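PDB 4F7A: putative uncharacterized protein from Bacteroides vulgatus, which probably binds mucin O-glycan sugars as a SusD/RagB-family lipoprotein of the bacterial outer membrane. Local coordinates for residues 195-200 / 229-234; 235-240 / 332-337; 72-77 / 301-306; 64-69 / 308-313. All blocks are in the same frame, centred on the assembly; numbering follows the deposited sequence.

How the interactions relate
The four contacts form two neighbourhoods on opposite sides of the chain's centre. Interactions 1 and 2 lie among the helices and touch: the loop 229-240 is shared between them, pressing first on helix 193-210 and then on the start of helix 334-346, and Lys198 of one forms a salt bridge with Glu239 of the other. Interactions 3 and 4, with centres about 10 Å apart, join the same two long loops. Interaction 3 is buried, interaction 4 lies at the surface, and interactions 1 and 2 are partly buried. Interaction 1 is mainly packing of side-chain carbons, without a direct hydrogen bond; interactions 2 and 3 each have one, and interaction 4 has two. Waters bridge interactions 1, 2 and 4.

Interaction 1. Residues 195-200 / 229-234; sequences RWIKFA and NSYGVI
Ile197 and Tyr231 meet with the end of an aliphatic chain set on the flat of a ring. The CD1 methyl of Ile197 stands over the centre of the Tyr231 ring, 3.5 Å from the centroid and 8° off the ring normal, a CH-pi contact. The other branch, CG2, is held anti to the backbone N and packs on Tyr231 CB at 3.5 Å; the beta-branched residue thus puts one branch over one face of the ring and the other against its CB. An alanine in place of Tyr231 would probably leave Ile197 CD1 without its aromatic partner and Asp170 without the hydroxyl it bonds. Lys198 lays its methylenes against the loop backbone: CG lies 3.3 Å from Val233 C, and CE is 3.6 Å from Tyr231 O. Beyond, NZ pairs with Glu239 and shares a water with Val233 O. Asn229 OD1 accepts from Tyr231 N at 3.0 Å, an Asx turn inside the type I turn ending at Gly232, where a CB would crowd the preceding carbonyl oxygen. The loop after helix 216-228 thus folds back on helix 193-210 of this TPR-like protein. The contact rests on the CH-pi pair and on lysine methylenes against peptide backbone, while the polar ends bond around it.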
loop_
_atom_site.group_PDB
_atom_site.type_symbol
_atom_site.label_atom_id
_atom_site.label_comp_id
_atom_site.label_asym_id
_atom_site.label_seq_id
_atom_site.Cartn_x
_atom_site.Cartn_y
_atom_site.Cartn_z
ATOM N N ARG A 195 20.575 1.963 -7.291
ATOM C CA ARG A 195 19.353 2.332 -6.587
ATOM C C ARG A 195 18.143 1.498 -6.984
ATOM O O ARG A 195 17.283 1.216 -6.159
ATOM C CB ARG A 195 19.071 3.828 -6.741
ATOM C CG ARG A 195 20.063 4.727 -5.990
ATOM C CD ARG A 195 19.624 5.035 -4.572
ATOM N NE ARG A 195 18.501 5.969 -4.554
ATOM C CZ ARG A 195 18.607 7.292 -4.641
ATOM N NH1 ARG A 195 19.791 7.888 -4.712
ATOM N NH2 ARG A 195 17.515 8.029 -4.640
ATOM N N TRP A 196 18.086 1.075 -8.240
ATOM C CA TRP A 196 17.069 0.115 -8.668
ATOM C C TRP A 196 17.207 -1.223 -7.948
ATOM O O TRP A 196 16.218 -1.809 -7.541
ATOM C CB TRP A 196 17.118 -0.088 -10.197
ATOM C CG TRP A 196 16.416 0.993 -10.956
ATOM C CD1 TRP A 196 16.992 2.084 -11.542
ATOM C CD2 TRP A 196 15.007 1.100 -11.209
ATOM N NE1 TRP A 196 16.030 2.862 -12.147
ATOM C CE2 TRP A 196 14.803 2.275 -11.961
ATOM C CE3 TRP A 196 13.897 0.318 -10.868
ATOM C CZ2 TRP A 196 13.544 2.672 -12.397
ATOM C CZ3 TRP A 196 12.634 0.724 -11.288
ATOM C CH2 TRP A 196 12.472 1.906 -12.036
ATOM N N ILE A 197 18.435 -1.691 -7.771
ATOM C CA ILE A 197 18.653 -2.940 -7.046
ATOM C C ILE A 197 18.249 -2.799 -5.578
ATOM O O ILE A 197 17.597 -3.689 -5.002
ATOM C CB ILE A 197 20.117 -3.436 -7.149
ATOM C CG1 ILE A 197 20.502 -3.686 -8.618
ATOM C CG2 ILE A 197 20.289 -4.735 -6.291
ATOM C CD1 ILE A 197 22.004 -4.114 -8.845
ATOM N N LYS A 198 18.576 -1.654 -4.973
ATOM C CA LYS A 198 18.129 -1.357 -3.594
ATOM C C LYS A 198 16.602 -1.327 -3.449
ATOM O O LYS A 198 16.045 -1.850 -2.471
ATOM C CB LYS A 198 18.775 -0.052 -3.136
ATOM C CG LYS A 198 18.613 0.265 -1.680
ATOM C CD LYS A 198 19.230 1.619 -1.322
ATOM C CE LYS A 198 20.699 1.701 -1.625
ATOM N NZ LYS A 198 21.335 2.846 -0.860
ATOM N N PHE A 199 15.930 -0.743 -4.432
ATOM C CA PHE A 199 14.472 -0.811 -4.572
ATOM C C PHE A 199 14.020 -2.293 -4.607
ATOM O O PHE A 199 13.191 -2.713 -3.788
ATOM C CB PHE A 199 14.080 -0.013 -5.847
ATOM C CG PHE A 199 12.595 0.007 -6.198
ATOM C CD1 PHE A 199 11.613 -0.538 -5.392
ATOM C CD2 PHE A 199 12.205 0.625 -7.369
ATOM C CE1 PHE A 199 10.282 -0.487 -5.769
ATOM C CE2 PHE A 199 10.868 0.696 -7.753
ATOM C CZ PHE A 199 9.907 0.130 -6.962
ATOM N N ALA A 200 14.585 -3.088 -5.505
ATOM C CA ALA A 200 14.247 -4.521 -5.594
ATOM C C ALA A 200 14.467 -5.261 -4.269
ATOM O O ALA A 200 13.652 -6.085 -3.869
ATOM C CB ALA A 200 15.074 -5.206 -6.705
ATOM N N ASN A 229 21.949 -9.008 0.069
ATOM C CA ASN A 229 22.379 -8.504 -1.222
ATOM C C ASN A 229 23.271 -7.283 -0.997
ATOM O O ASN A 229 22.927 -6.378 -0.220
ATOM C CB ASN A 229 21.168 -8.216 -2.103
ATOM C CG ASN A 229 21.559 -7.730 -3.512
ATOM O OD1 ASN A 229 22.027 -6.624 -3.661
ATOM N ND2 ASN A 229 21.353 -8.564 -4.525
ATOM N N SER A 230 24.424 -7.265 -1.657
ATOM C CA SER A 230 25.444 -6.255 -1.385
ATOM C C SER A 230 25.012 -4.822 -1.743
ATOM O O SER A 230 25.624 -3.882 -1.272
ATOM C CB SER A 230 26.737 -6.612 -2.130
ATOM O OG SER A 230 26.496 -6.563 -3.521
ATOM N N TYR A 231 23.982 -4.650 -2.583
ATOM C CA TYR A 231 23.536 -3.299 -2.954
ATOM C C TYR A 231 22.710 -2.602 -1.860
ATOM O O TYR A 231 22.494 -1.402 -1.940
ATOM C CB TYR A 231 22.779 -3.295 -4.292
ATOM C CG TYR A 231 23.684 -3.590 -5.461
ATOM C CD1 TYR A 231 23.916 -4.891 -5.865
ATOM C CD2 TYR A 231 24.351 -2.558 -6.142
ATOM C CE1 TYR A 231 24.760 -5.161 -6.928
ATOM C CE2 TYR A 231 25.199 -2.836 -7.209
ATOM C CZ TYR A 231 25.405 -4.151 -7.585
ATOM O OH TYR A 231 26.244 -4.479 -8.642
ATOM N N GLY A 232 22.267 -3.351 -0.851
ATOM C CA GLY A 232 21.623 -2.766 0.319
ATOM C C GLY A 232 20.126 -2.618 0.158
ATOM O O GLY A 232 19.577 -3.000 -0.869
ATOM N N VAL A 233 19.484 -2.079 1.204
ATOM C CA VAL A 233 18.069 -1.751 1.191
ATOM C C VAL A 233 17.950 -0.270 1.544
ATOM O O VAL A 233 18.924 0.364 1.974
ATOM C CB VAL A 233 17.256 -2.615 2.183
ATOM C CG1 VAL A 233 17.262 -4.118 1.772
ATOM C CG2 VAL A 233 17.766 -2.455 3.638
ATOM N N ILE A 234 16.767 0.287 1.336
ATOM C CA ILE A 234 16.553 1.711 1.566
ATOM C C ILE A 234 16.586 1.999 3.060
ATOM O O ILE A 234 15.852 1.385 3.830
ATOM C CB ILE A 234 15.231 2.179 0.916
ATOM C CG1 ILE A 234 15.301 1.970 -0.611
ATOM C CG2 ILE A 234 14.984 3.683 1.220
ATOM C CD1 ILE A 234 13.980 2.120 -1.297
HETATM O O HOH W 1 21.322 1.447 1.836
#

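Interaction 2. Residues 235-240 / 332-337; sequences ESSDEN and LTAAET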
loop_
_atom_site.group_PDB
_atom_site.type_symbol
_atom_site.label_atom_id
_atom_site.label_comp_id
_atom_site.label_asym_id
_atom_site.label_seq_id
_atom_site.Cartn_x
_atom_site.Cartn_y
_atom_site.Cartn_z
ATOM N N GLU A 235 17.458 2.931 3.464
ATOM C CA GLU A 235 17.651 3.297 4.873
ATOM C C GLU A 235 17.435 4.778 5.171
ATOM O O GLU A 235 17.176 5.134 6.315
ATOM C CB GLU A 235 19.077 2.911 5.301
ATOM C CG GLU A 235 19.260 1.397 5.319
ATOM C CD GLU A 235 20.635 0.948 5.772
ATOM O OE1 GLU A 235 21.478 1.798 6.072
ATOM O OE2 GLU A 235 20.870 -0.275 5.836
ATOM N N SER A 236 17.544 5.613 4.139
ATOM C CA SER A 236 17.368 7.064 4.263
ATOM C C SER A 236 16.133 7.519 3.511
ATOM O O SER A 236 15.903 7.083 2.388
ATOM C CB SER A 236 18.580 7.797 3.664
ATOM O OG SER A 236 18.316 9.190 3.571
ATOM N N SER A 237 15.374 8.451 4.103
ATOM C CA SER A 237 14.142 8.961 3.452
ATOM C C SER A 237 14.420 9.662 2.131
ATOM O O SER A 237 13.562 9.703 1.256
ATOM C CB SER A 237 13.371 9.889 4.386
ATOM O OG SER A 237 12.952 9.165 5.537
ATOM N N ASP A 238 15.646 10.168 1.967
ATOM C CA ASP A 238 16.019 10.813 0.710
ATOM C C ASP A 238 15.969 9.825 -0.459
ATOM O O ASP A 238 15.903 10.237 -1.600
ATOM C CB ASP A 238 17.401 11.459 0.821
ATOM C CG ASP A 238 17.424 12.634 1.784
ATOM O OD1 ASP A 238 16.374 13.281 1.984
ATOM O OD2 ASP A 238 18.499 12.901 2.353
ATOM N N GLU A 239 15.961 8.527 -0.160
ATOM C CA GLU A 239 15.932 7.474 -1.192
ATOM C C GLU A 239 14.566 6.770 -1.301
ATOM O O GLU A 239 14.441 5.711 -1.913
ATOM C CB GLU A 239 17.069 6.460 -0.944
ATOM C CG GLU A 239 18.458 7.126 -1.017
ATOM C CD GLU A 239 19.626 6.156 -1.162
ATOM O OE1 GLU A 239 19.500 4.957 -0.859
ATOM O OE2 GLU A 239 20.707 6.628 -1.546
ATOM N N ASN A 240 13.538 7.360 -0.705
ATOM C CA ASN A 240 12.206 6.741 -0.724
ATOM C C ASN A 240 11.766 6.574 -2.192
ATOM O O ASN A 240 12.010 7.441 -3.017
ATOM C CB ASN A 240 11.194 7.641 -0.001
ATOM C CG ASN A 240 11.276 7.537 1.491
ATOM O OD1 ASN A 240 12.065 6.744 2.026
ATOM N ND2 ASN A 240 10.476 8.361 2.189
ATOM N N LEU A 332 7.259 3.283 -1.412
ATOM C CA LEU A 332 8.067 2.434 -0.520
ATOM C C LEU A 332 9.133 3.290 0.195
ATOM O O LEU A 332 9.999 3.864 -0.447
ATOM C CB LEU A 332 8.712 1.300 -1.326
ATOM C CG LEU A 332 9.273 0.126 -0.525
ATOM C CD1 LEU A 332 9.381 -1.116 -1.397
ATOM C CD2 LEU A 332 10.605 0.485 0.091
ATOM N N THR A 333 9.064 3.346 1.523
ATOM C CA THR A 333 9.879 4.256 2.295
ATOM C C THR A 333 10.972 3.505 3.029
ATOM O O THR A 333 10.855 2.300 3.308
ATOM C CB THR A 333 9.024 5.039 3.326
ATOM O OG1 THR A 333 8.468 4.132 4.290
ATOM C CG2 THR A 333 7.888 5.841 2.619
ATOM N N ALA A 334 12.023 4.254 3.351
ATOM C CA ALA A 334 13.041 3.848 4.284
ATOM C C ALA A 334 12.430 3.448 5.641
ATOM O O ALA A 334 12.807 2.432 6.235
ATOM C CB ALA A 334 14.033 5.018 4.459
ATOM N N ALA A 335 11.483 4.235 6.137
ATOM C CA ALA A 335 10.864 3.938 7.435
ATOM C C ALA A 335 10.215 2.548 7.391
ATOM O O ALA A 335 10.478 1.708 8.256
ATOM C CB ALA A 335 9.815 5.035 7.830
ATOM N N GLU A 336 9.394 2.299 6.381
ATOM C CA GLU A 336 8.784 0.967 6.198
ATOM C C GLU A 336 9.860 -0.120 6.175
ATOM O O GLU A 336 9.706 -1.178 6.771
ATOM C CB GLU A 336 7.955 0.915 4.900
ATOM C CG GLU A 336 7.444 -0.498 4.620
ATOM C CD GLU A 336 6.818 -0.711 3.263
ATOM O OE1 GLU A 336 6.620 0.270 2.509
ATOM O OE2 GLU A 336 6.513 -1.890 2.967
ATOM N N THR A 337 10.947 0.135 5.470
ATOM C CA THR A 337 12.010 -0.856 5.348
ATOM C C THR A 337 12.616 -1.199 6.737
ATOM O O THR A 337 12.860 -2.365 7.054
ATOM C CB THR A 337 13.067 -0.416 4.306
ATOM O OG1 THR A 337 12.404 -0.182 3.044
ATOM C CG2 THR A 337 14.146 -1.499 4.123
HETATM O O HOH W 2 11.056 7.149 5.267
#
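Thr333 O, in the residue that Asn240 lies against, is gripped twice from the next helical turn: Thr337 OG1 donates to it at 2.9 Å and Thr337 N at 3.1 Å, from opposite faces of its plane. Across the contact, Asn240 OD1 accepts the N-H of Ala334 at 2.8 Å in a nearly straight bond (173° at the hydrogen), the donor lying above the amide plane, 39° out of it. The Asn240 amide crosses Thr333 obliquely, with ND2 3.6 Å from Thr333 CG2. Thr333 is the N-cap of helix 334-346, and its OG1 takes the N-H of Glu336 at 2.9 Å. A water takes the N-H of Ala335 and also bonds Ser237 OG. The opening N-H groups of the helix therefore have acceptors on its own cap, on the facing loop and on water, and a short amide such as asparagine suits a place where a helix start would probably attract a carbonyl oxygen. Just beyond, strand 241-243 pairs antiparallel with strand 329-332, Leu332 bonding Ile241 through the backbone, and the cap sits where this small sheet runs into a helix. Ala334 points its CB at the loop, 3.4 Å from Ser236 C, a closeness that suits a single methyl. The exposed Glu235 carboxylate reaches Arg341 through OE2.

Interaction 3. Residues 72-77 / 301-306; sequences NTVYAL and GVYAKD
Gly301 opens the second segment by giving its N-H to Thr73 OG1, 2.8 Å away with 160° at the hydrogen. OG1 of Thr73 is anti to its backbone N (chi1 -168°), which turns the hydroxyl to the loop. Gly301 has a positive phi (83°), easy for a residue with no side chain, and a CB here would come tightly against Thr73 O. That carbonyl is itself engaged by Gln300, just before the segment. The bare backbone of Gly301 also admits Val74, whose CG1 methyl rests 3.7 Å from Gly301 C. Past Val302, Tyr303 follows with its CA 4.0 Å from Val74 CG1 and its CB 4.2 Å from the same Val74 CG1; Val74 CG2 lies at the edge of the tyrosine ring, near its plane. Val74 thus lies against the main chain from Gly301 to Tyr303, which suits a compact branched residue, while its backbone bonds to Asn457. Two loops far apart in sequence, one leading to helix 79-82 and one to strand 329-332, are joined here, with Met56 of helix 54-57 beside Thr73. In this buried place the threonine hydroxyl takes the Gly301 N-H while also bonding His62, and the rest of the contact is non-directional methyl packing.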
loop_
_atom_site.group_PDB
_atom_site.type_symbol
_atom_site.label_atom_id
_atom_site.label_comp_id
_atom_site.label_asym_id
_atom_site.label_seq_id
_atom_site.Cartn_x
_atom_site.Cartn_y
_atom_site.Cartn_z
ATOM N N ASN A 72 -19.488 1.206 0.090
ATOM C CA ASN A 72 -18.313 0.498 0.592
ATOM C C ASN A 72 -18.126 0.661 2.096
ATOM O O ASN A 72 -17.716 -0.283 2.767
ATOM C CB ASN A 72 -17.036 0.944 -0.131
ATOM C CG ASN A 72 -16.817 0.227 -1.446
ATOM O OD1 ASN A 72 -17.720 -0.419 -1.958
ATOM N ND2 ASN A 72 -15.599 0.352 -2.013
ATOM N N THR A 73 -18.409 1.860 2.611
ATOM C CA THR A 73 -18.178 2.135 4.015
ATOM C C THR A 73 -18.942 1.178 4.937
ATOM O O THR A 73 -18.442 0.835 6.016
ATOM C CB THR A 73 -18.454 3.630 4.364
ATOM O OG1 THR A 73 -17.938 3.914 5.675
ATOM C CG2 THR A 73 -19.957 3.991 4.282
ATOM N N VAL A 74 -20.132 0.750 4.516
ATOM C CA VAL A 74 -20.951 -0.222 5.288
ATOM C C VAL A 74 -20.854 -1.623 4.693
ATOM O O VAL A 74 -21.707 -2.489 4.929
ATOM C CB VAL A 74 -22.428 0.205 5.414
ATOM C CG1 VAL A 74 -22.579 1.423 6.303
ATOM C CG2 VAL A 74 -23.107 0.438 3.990
ATOM N N TYR A 75 -19.776 -1.871 3.958
ATOM C CA TYR A 75 -19.515 -3.181 3.372
ATOM C C TYR A 75 -20.586 -3.634 2.366
ATOM O O TYR A 75 -20.713 -4.835 2.119
ATOM C CB TYR A 75 -19.314 -4.281 4.431
ATOM C CG TYR A 75 -18.055 -4.222 5.281
ATOM C CD1 TYR A 75 -16.918 -3.500 4.894
ATOM C CD2 TYR A 75 -17.992 -4.934 6.459
ATOM C CE1 TYR A 75 -15.768 -3.499 5.673
ATOM C CE2 TYR A 75 -16.848 -4.929 7.249
ATOM C CZ TYR A 75 -15.750 -4.217 6.856
ATOM O OH TYR A 75 -14.642 -4.244 7.659
ATOM N N ALA A 76 -21.354 -2.695 1.808
ATOM C CA ALA A 76 -22.234 -2.989 0.666
ATOM C C ALA A 76 -21.405 -2.633 -0.566
ATOM O O ALA A 76 -21.478 -1.536 -1.099
ATOM C CB ALA A 76 -23.525 -2.172 0.740
ATOM N N LEU A 77 -20.545 -3.554 -0.969
ATOM C CA LEU A 77 -19.479 -3.194 -1.880
ATOM C C LEU A 77 -20.047 -2.834 -3.254
ATOM O O LEU A 77 -20.867 -3.553 -3.800
ATOM C CB LEU A 77 -18.460 -4.324 -2.004
ATOM C CG LEU A 77 -17.715 -4.729 -0.727
ATOM C CD1 LEU A 77 -16.671 -5.758 -1.031
ATOM C CD2 LEU A 77 -17.027 -3.520 -0.060
ATOM N N GLY A 301 -18.462 3.103 8.319
ATOM C CA GLY A 301 -19.668 2.282 8.438
ATOM C C GLY A 301 -20.830 2.938 9.128
ATOM O O GLY A 301 -21.644 2.247 9.752
ATOM N N VAL A 302 -20.917 4.269 9.043
ATOM C CA VAL A 302 -22.092 4.984 9.521
ATOM C C VAL A 302 -23.045 5.157 8.318
ATOM O O VAL A 302 -22.742 5.873 7.366
ATOM C CB VAL A 302 -21.729 6.341 10.142
ATOM C CG1 VAL A 302 -22.996 7.096 10.581
ATOM C CG2 VAL A 302 -20.808 6.137 11.350
ATOM N N TYR A 303 -24.169 4.463 8.372
ATOM C CA TYR A 303 -25.078 4.384 7.247
ATOM C C TYR A 303 -25.739 5.730 7.025
ATOM O O TYR A 303 -26.193 6.366 7.966
ATOM C CB TYR A 303 -26.156 3.316 7.495
ATOM C CG TYR A 303 -27.160 3.257 6.373
ATOM C CD1 TYR A 303 -26.897 2.519 5.215
ATOM C CD2 TYR A 303 -28.342 3.988 6.433
ATOM C CE1 TYR A 303 -27.804 2.470 4.175
ATOM C CE2 TYR A 303 -29.251 3.968 5.377
ATOM C CZ TYR A 303 -28.974 3.208 4.256
ATOM O OH TYR A 303 -29.869 3.183 3.218
ATOM N N ALA A 304 -25.765 6.153 5.764
ATOM C CA ALA A 304 -26.561 7.292 5.305
ATOM C C ALA A 304 -26.713 7.094 3.804
ATOM O O ALA A 304 -26.077 6.209 3.227
ATOM C CB ALA A 304 -25.858 8.621 5.610
ATOM N N LYS A 305 -27.530 7.911 3.164
ATOM C CA LYS A 305 -27.745 7.762 1.740
ATOM C C LYS A 305 -27.985 9.137 1.125
ATOM O O LYS A 305 -28.103 10.136 1.826
ATOM C CB LYS A 305 -28.937 6.835 1.485
ATOM C CG LYS A 305 -30.219 7.305 2.140
ATOM C CD LYS A 305 -31.401 6.431 1.763
ATOM C CE LYS A 305 -32.647 6.868 2.511
ATOM N NZ LYS A 305 -33.840 6.717 1.659
ATOM N N ASP A 306 -28.065 9.162 -0.193
ATOM C CA ASP A 306 -28.220 10.392 -0.934
ATOM C C ASP A 306 -29.473 11.114 -0.488
ATOM O O ASP A 306 -30.548 10.523 -0.416
ATOM C CB ASP A 306 -28.305 10.086 -2.427
ATOM C CG ASP A 306 -27.930 11.273 -3.296
ATOM O OD1 ASP A 306 -27.560 12.334 -2.761
ATOM O OD2 ASP A 306 -27.992 11.113 -4.526
#

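Interaction 4. Residues 64-69 / 308-313; sequences FASKFS and DPNYYQ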
loop_
_atom_site.group_PDB
_atom_site.type_symbol
_atom_site.label_atom_id
_atom_site.label_comp_id
_atom_site.label_asym_id
_atom_site.label_seq_id
_atom_site.Cartn_x
_atom_site.Cartn_y
_atom_site.Cartn_z
ATOM N N PHE A 64 -16.809 12.554 2.671
ATOM C CA PHE A 64 -17.865 13.185 3.474
ATOM C C PHE A 64 -19.256 12.956 2.879
ATOM O O PHE A 64 -20.271 13.236 3.537
ATOM C CB PHE A 64 -17.632 14.703 3.613
ATOM C CG PHE A 64 -18.001 15.487 2.380
ATOM C CD1 PHE A 64 -17.213 15.449 1.250
ATOM C CD2 PHE A 64 -19.162 16.252 2.349
ATOM C CE1 PHE A 64 -17.572 16.160 0.098
ATOM C CE2 PHE A 64 -19.521 16.971 1.202
ATOM C CZ PHE A 64 -18.725 16.913 0.078
ATOM N N ALA A 65 -19.312 12.473 1.641
ATOM C CA ALA A 65 -20.566 12.492 0.899
ATOM C C ALA A 65 -21.460 11.376 1.375
ATOM O O ALA A 65 -21.165 10.188 1.135
ATOM C CB ALA A 65 -20.328 12.399 -0.631
ATOM N N SER A 66 -22.568 11.746 2.023
ATOM C CA SER A 66 -23.551 10.737 2.497
ATOM C C SER A 66 -24.143 9.881 1.371
ATOM O O SER A 66 -24.548 8.729 1.598
ATOM C CB SER A 66 -24.660 11.385 3.329
ATOM O OG SER A 66 -24.153 11.677 4.623
ATOM N N LYS A 67 -24.149 10.403 0.146
ATOM C CA LYS A 67 -24.565 9.587 -1.013
ATOM C C LYS A 67 -23.734 8.292 -1.181
ATOM O O LYS A 67 -24.228 7.314 -1.731
ATOM C CB LYS A 67 -24.597 10.415 -2.304
ATOM C CG LYS A 67 -23.290 10.913 -2.817
ATOM C CD LYS A 67 -23.408 11.483 -4.249
ATOM C CE LYS A 67 -22.077 12.121 -4.644
ATOM N NZ LYS A 67 -22.038 12.692 -6.024
ATOM N N PHE A 68 -22.497 8.287 -0.667
ATOM C CA PHE A 68 -21.641 7.098 -0.684
ATOM C C PHE A 68 -21.760 6.203 0.545
ATOM O O PHE A 68 -21.173 5.113 0.560
ATOM C CB PHE A 68 -20.164 7.512 -0.827
ATOM C CG PHE A 68 -19.839 8.223 -2.137
ATOM C CD1 PHE A 68 -20.650 8.091 -3.273
ATOM C CD2 PHE A 68 -18.696 9.003 -2.238
ATOM C CE1 PHE A 68 -20.317 8.736 -4.469
ATOM C CE2 PHE A 68 -18.361 9.638 -3.433
ATOM C CZ PHE A 68 -19.159 9.504 -4.546
ATOM N N SER A 69 -22.514 6.639 1.554
ATOM C CA SER A 69 -22.464 6.003 2.874
ATOM C C SER A 69 -23.368 4.778 2.982
ATOM O O SER A 69 -23.538 4.215 4.074
ATOM C CB SER A 69 -22.793 7.018 3.968
ATOM O OG SER A 69 -21.746 7.947 4.115
ATOM N N ASP A 308 -29.413 12.682 2.536
ATOM C CA ASP A 308 -29.109 12.917 3.942
ATOM C C ASP A 308 -28.066 14.034 4.081
ATOM O O ASP A 308 -27.242 14.238 3.183
ATOM C CB ASP A 308 -28.557 11.635 4.586
ATOM C CG ASP A 308 -29.633 10.561 4.809
ATOM O OD1 ASP A 308 -30.841 10.888 4.853
ATOM O OD2 ASP A 308 -29.261 9.376 4.953
ATOM N N PRO A 309 -28.079 14.753 5.214
ATOM C CA PRO A 309 -26.958 15.684 5.448
ATOM C C PRO A 309 -25.603 14.966 5.397
ATOM O O PRO A 309 -25.525 13.755 5.649
ATOM C CB PRO A 309 -27.222 16.204 6.867
ATOM C CG PRO A 309 -28.704 15.933 7.108
ATOM C CD PRO A 309 -28.957 14.643 6.394
ATOM N N ASN A 310 -24.559 15.710 5.054
ATOM C CA ASN A 310 -23.211 15.188 5.031
ATOM C C ASN A 310 -22.617 15.410 6.420
ATOM O O ASN A 310 -21.920 16.400 6.682
ATOM C CB ASN A 310 -22.409 15.882 3.944
ATOM C CG ASN A 310 -23.001 15.656 2.562
ATOM O OD1 ASN A 310 -23.297 14.522 2.176
ATOM N ND2 ASN A 310 -23.208 16.731 1.831
ATOM N N TYR A 311 -22.893 14.459 7.301
ATOM C CA TYR A 311 -22.692 14.658 8.729
ATOM C C TYR A 311 -21.256 14.979 9.124
ATOM O O TYR A 311 -21.035 15.670 10.099
ATOM C CB TYR A 311 -23.137 13.415 9.510
ATOM C CG TYR A 311 -24.585 12.990 9.297
ATOM C CD1 TYR A 311 -25.629 13.793 9.719
ATOM C CD2 TYR A 311 -24.904 11.776 8.711
ATOM C CE1 TYR A 311 -26.966 13.413 9.544
ATOM C CE2 TYR A 311 -26.255 11.388 8.523
ATOM C CZ TYR A 311 -27.264 12.214 8.959
ATOM O OH TYR A 311 -28.579 11.848 8.788
ATOM N N TYR A 312 -20.293 14.470 8.378
ATOM C CA TYR A 312 -18.884 14.532 8.769
ATOM C C TYR A 312 -18.089 15.604 8.022
ATOM O O TYR A 312 -16.891 15.632 8.061
ATOM C CB TYR A 312 -18.248 13.141 8.605
ATOM C CG TYR A 312 -18.878 12.175 9.568
ATOM C CD1 TYR A 312 -18.620 12.269 10.925
ATOM C CD2 TYR A 312 -19.805 11.227 9.138
ATOM C CE1 TYR A 312 -19.239 11.426 11.842
ATOM C CE2 TYR A 312 -20.442 10.369 10.054
ATOM C CZ TYR A 312 -20.137 10.477 11.400
ATOM O OH TYR A 312 -20.771 9.694 12.307
ATOM N N GLN A 313 -18.790 16.492 7.332
ATOM C CA GLN A 313 -18.163 17.498 6.485
ATOM C C GLN A 313 -17.266 18.512 7.222
ATOM O O GLN A 313 -16.414 19.153 6.597
ATOM C CB GLN A 313 -19.306 18.179 5.719
ATOM C CG GLN A 313 -19.105 19.508 5.141
ATOM C CD GLN A 313 -20.444 19.996 4.626
ATOM O OE1 GLN A 313 -21.108 20.825 5.256
ATOM N NE2 GLN A 313 -20.898 19.392 3.545
HETATM O O HOH W 3 -20.561 12.709 6.043
HETATM O O HOH W 4 -24.109 13.356 -0.257
#
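Ser66 and Asn310 join two turns: Ser66 begins a 3-10 segment, and Asn310 is both the centre of an inverse gamma turn and the first residue of a type I beta turn ending at Gln313. The tight part is at the buried serine. Its N-H meets Asn310 OD1 at 2.9 Å and 167°, and its hydroxyl, Ser66 OG, donates to Pro309 O at 2.7 Å. OD1 also accepts from a water that takes the N-H of Lys67, and one amide oxygen thereby serves the start of the 3-10 turn twice, once directly. An alanine in place of Asn310 would probably leave the Ser66 N-H and this water without that acceptor, making the turn less firmly held. Towards solvent the contact is held by van der Waals packing and not by direct bonds. Phe64, partly exposed, sets CD2 3.6 Å from Asn310 CB, its ring 74° from the asparagine amide plane. The exposed Gln313 runs side by side with Phe64, its extended chain bringing NE2 to 3.6 Å from Phe64 CE2, with ring and amide planes 52° apart. Between the backbones, a water donates to Phe64 O at 2.6 Å and accepts from Tyr312 N.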